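Local coordinates for protein ornithine decarboxylase (Entamoeba histolytica, PDB 4AIB) that probably catalyses the pyridoxal phosphate-dependent decarboxylation of L-ornithine to putrescine, the entry step of polyamine synthesis, as a homodimer, at residues I30-G35 / A266-S271. Sequence-based numbering, arbitrary orientation.
Sequences IFDTEG and AFHLVS
One face of the Phe267 ring receives CD1 of Phe31, which lies 3.5 Å from Phe267 CE1 and almost as near to CZ; the two rings meet obliquely. At the edge of the His268 imidazole sits the carboxylate of Asp32, turned 48° from the ring plane. His268 NE2 donates to the anti lone pair of Asp32 OD2 at 3.0 Å, a nearly straight bond (170°) lying in the ring plane. ND1 is bonded too, to the backbone N of Asn359, so both ring nitrogens of this buried histidine are satisfied and its rotation is fixed; the carboxylate would favour a proton on NE2. Histidine suits a place where one flat group must donate at one end and accept at the other. Asp32 stands at the N-cap position of helix 33-46; with CG anti to its backbone N (chi1 -161°), OD1 accepts a weak bond from Gly35 N. A short side chain with two oxygens can serve ring and helix end at once.

These side chains ride on an antiparallel pairing in the mixed beta-sheet domain that accompanies the TIM-like barrel in this decarboxylase family: strand 27-31 leads into the barrel region, and strand 267-281 brings the chain back. Ile30 and His268 form a hydrogen-bonded pair, with Ile30 N to His268 O at 2.8 Å and His268 N to Ile30 O at 2.9 Å. Past the non-hydrogen-bonded pair Phe31 and Phe267, Asp32 N reaches Ala266 O at 2.8 Å. The two phenylalanines, large flat apolar groups suited to a buried face, lie where helix 62-70 packs against the sheet, Phe31 touching Leu67 and Phe267 touching Leu64. On the face shared with His268, Ile30 extends CD1 to Val270 CG2, 3.7 Å away, both residues beta-branched and apolar as suits buried strands.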
ATOM      1  N   ILE A  30       5.668  -9.630 -17.982  1.00 31.23           N
ATOM      2  CA  ILE A  30       6.098 -10.816 -18.722  1.00 33.27           C
ATOM      3  C   ILE A  30       6.262 -11.989 -17.758  1.00 33.78           C
ATOM      4  O   ILE A  30       7.083 -11.940 -16.839  1.00 33.16           O
ATOM      5  CB  ILE A  30       7.401 -10.579 -19.522  1.00 20.00           C
ATOM      6  CG1 ILE A  30       7.178  -9.526 -20.615  1.00 20.00           C
ATOM      7  CG2 ILE A  30       7.898 -11.883 -20.138  1.00 20.00           C
ATOM      8  CD1 ILE A  30       8.438  -9.105 -21.348  1.00 20.00           C
ATOM      9  N   PHE A  31       5.465 -13.034 -17.971  1.00 35.19           N
ATOM     10  CA  PHE A  31       5.491 -14.213 -17.113  1.00 35.17           C
ATOM     11  C   PHE A  31       6.566 -15.203 -17.561  1.00 35.58           C
ATOM     12  O   PHE A  31       6.407 -15.903 -18.566  1.00 36.23           O
ATOM     13  CB  PHE A  31       4.107 -14.875 -17.065  1.00 35.98           C
ATOM     14  CG  PHE A  31       4.007 -16.013 -16.085  1.00 39.43           C
ATOM     15  CD1 PHE A  31       4.234 -15.807 -14.728  1.00 41.35           C
ATOM     16  CD2 PHE A  31       3.672 -17.290 -16.519  1.00 39.99           C
ATOM     17  CE1 PHE A  31       4.139 -16.854 -13.824  1.00 41.88           C
ATOM     18  CE2 PHE A  31       3.574 -18.342 -15.620  1.00 41.04           C
ATOM     19  CZ  PHE A  31       3.808 -18.123 -14.271  1.00 41.81           C
ATOM     20  N   ASP A  32       7.663 -15.239 -16.809  1.00 35.85           N
ATOM     21  CA  ASP A  32       8.787 -16.125 -17.097  1.00 34.51           C
ATOM     22  C   ASP A  32       8.533 -17.499 -16.485  1.00 33.43           C
ATOM     23  O   ASP A  32       8.833 -17.735 -15.313  1.00 31.94           O
ATOM     24  CB  ASP A  32      10.093 -15.522 -16.560  1.00 32.73           C
ATOM     25  CG  ASP A  32      11.337 -16.131 -17.197  1.00 31.98           C
ATOM     26  OD1 ASP A  32      11.238 -17.183 -17.865  1.00 31.38           O
ATOM     27  OD2 ASP A  32      12.429 -15.547 -17.025  1.00 31.66           O
ATOM     28  N   THR A  33       7.974 -18.397 -17.292  1.00 34.51           N
ATOM     29  CA  THR A  33       7.628 -19.748 -16.848  1.00 34.97           C
ATOM     30  C   THR A  33       8.878 -20.556 -16.497  1.00 37.59           C
ATOM     31  O   THR A  33       8.893 -21.278 -15.498  1.00 37.89           O
ATOM     32  CB  THR A  33       6.798 -20.495 -17.912  1.00 32.87           C
ATOM     33  OG1 THR A  33       5.855 -19.598 -18.510  1.00 31.64           O
ATOM     34  CG2 THR A  33       6.056 -21.674 -17.302  1.00 30.28           C
ATOM     35  N   GLU A  34       9.919 -20.420 -17.317  1.00 39.76           N
ATOM     36  CA  GLU A  34      11.201 -21.089 -17.080  1.00 41.08           C
ATOM     37  C   GLU A  34      11.907 -20.555 -15.838  1.00 39.88           C
ATOM     38  O   GLU A  34      12.619 -21.295 -15.159  1.00 40.08           O
ATOM     39  CB  GLU A  34      12.120 -20.954 -18.295  1.00 44.92           C
ATOM     40  CG  GLU A  34      11.773 -21.878 -19.454  1.00 53.04           C
ATOM     41  CD  GLU A  34      12.860 -21.934 -20.513  1.00 57.12           C
ATOM     42  OE1 GLU A  34      14.054 -22.027 -20.150  1.00 60.70           O
ATOM     43  OE2 GLU A  34      12.519 -21.893 -21.714  1.00 58.44           O
ATOM     44  N   GLY A  35      11.703 -19.269 -15.552  1.00 40.18           N
ATOM     45  CA  GLY A  35      12.268 -18.623 -14.367  1.00 38.36           C
ATOM     46  C   GLY A  35      11.702 -19.172 -13.070  1.00 36.61           C
ATOM     47  O   GLY A  35      12.405 -19.244 -12.059  1.00 37.14           O
ATOM     48  N   ALA A 266       9.772 -14.730 -11.416  1.00 22.67           N
ATOM     49  CA  ALA A 266       8.531 -15.119 -12.084  1.00 22.31           C
ATOM     50  C   ALA A 266       8.033 -14.072 -13.079  1.00 20.91           C
ATOM     51  O   ALA A 266       7.573 -14.417 -14.170  1.00 20.58           O
ATOM     52  CB  ALA A 266       7.453 -15.419 -11.055  1.00 23.18           C
ATOM     53  N   PHE A 267       8.121 -12.801 -12.695  1.00 21.05           N
ATOM     54  CA  PHE A 267       7.589 -11.711 -13.508  1.00 21.40           C
ATOM     55  C   PHE A 267       8.645 -10.685 -13.904  1.00 22.14           C
ATOM     56  O   PHE A 267       9.622 -10.467 -13.184  1.00 22.25           O
ATOM     57  CB  PHE A 267       6.436 -11.013 -12.782  1.00 21.81           C
ATOM     58  CG  PHE A 267       5.204 -11.861 -12.638  1.00 23.77           C
ATOM     59  CD1 PHE A 267       4.266 -11.930 -13.664  1.00 21.88           C
ATOM     60  CD2 PHE A 267       4.977 -12.588 -11.474  1.00 22.33           C
ATOM     61  CE1 PHE A 267       3.127 -12.709 -13.532  1.00 20.12           C
ATOM     62  CE2 PHE A 267       3.841 -13.370 -11.337  1.00 21.57           C
ATOM     63  CZ  PHE A 267       2.915 -13.431 -12.367  1.00 17.91           C
ATOM     64  N   HIS A 268       8.436 -10.064 -15.061  1.00 21.51           N
ATOM     65  CA  HIS A 268       9.277  -8.972 -15.530  1.00 19.79           C
ATOM     66  C   HIS A 268       8.405  -7.823 -15.935  1.00 20.74           C
ATOM     67  O   HIS A 268       7.523  -7.971 -16.785  1.00 20.30           O
ATOM     68  CB  HIS A 268      10.152  -9.420 -16.697  1.00 18.55           C
ATOM     69  CG  HIS A 268      10.993 -10.639 -16.399  1.00 19.21           C
ATOM     70  ND1 HIS A 268      12.063 -10.598 -15.586  1.00 18.19           N
ATOM     71  CD2 HIS A 268      10.886 -11.957 -16.842  1.00 18.98           C
ATOM     72  CE1 HIS A 268      12.614 -11.824 -15.507  1.00 19.76           C
ATOM     73  NE2 HIS A 268      11.893 -12.654 -16.277  1.00 19.78           N
ATOM     74  N   LEU A 269       8.633  -6.668 -15.316  1.00 20.98           N
ATOM     75  CA  LEU A 269       7.845  -5.472 -15.595  1.00 18.91           C
ATOM     76  C   LEU A 269       8.455  -4.676 -16.747  1.00 21.59           C
ATOM     77  O   LEU A 269       9.658  -4.416 -16.754  1.00 22.31           O
ATOM     78  CB  LEU A 269       7.731  -4.605 -14.336  1.00 11.90           C
ATOM     79  CG  LEU A 269       6.879  -3.331 -14.378  1.00  9.98           C
ATOM     80  CD1 LEU A 269       5.399  -3.646 -14.545  1.00  8.08           C
ATOM     81  CD2 LEU A 269       7.107  -2.501 -13.125  1.00  6.50           C
ATOM     82  N   VAL A 270       7.619  -4.310 -17.719  1.00 22.51           N
ATOM     83  CA  VAL A 270       8.044  -3.484 -18.853  1.00 21.40           C
ATOM     84  C   VAL A 270       7.203  -2.208 -18.895  1.00 23.38           C
ATOM     85  O   VAL A 270       6.106  -2.190 -19.455  1.00 23.88           O
ATOM     86  CB  VAL A 270       7.934  -4.228 -20.204  1.00 21.85           C
ATOM     87  CG1 VAL A 270       8.618  -3.435 -21.310  1.00 21.16           C
ATOM     88  CG2 VAL A 270       8.538  -5.620 -20.113  1.00 20.68           C
ATOM     89  N   SER A 271       7.729  -1.141 -18.304  1.00 26.17           N
ATOM     90  CA  SER A 271       6.972   0.096 -18.141  1.00 27.12           C
ATOM     91  C   SER A 271       7.272   1.139 -19.218  1.00 27.04           C
ATOM     92  O   SER A 271       8.347   1.140 -19.817  1.00 25.87           O
ATOM     93  CB  SER A 271       7.204   0.671 -16.742  1.00 26.87           C
ATOM     94  OG  SER A 271       6.846  -0.279 -15.751  1.00 31.53           O
TER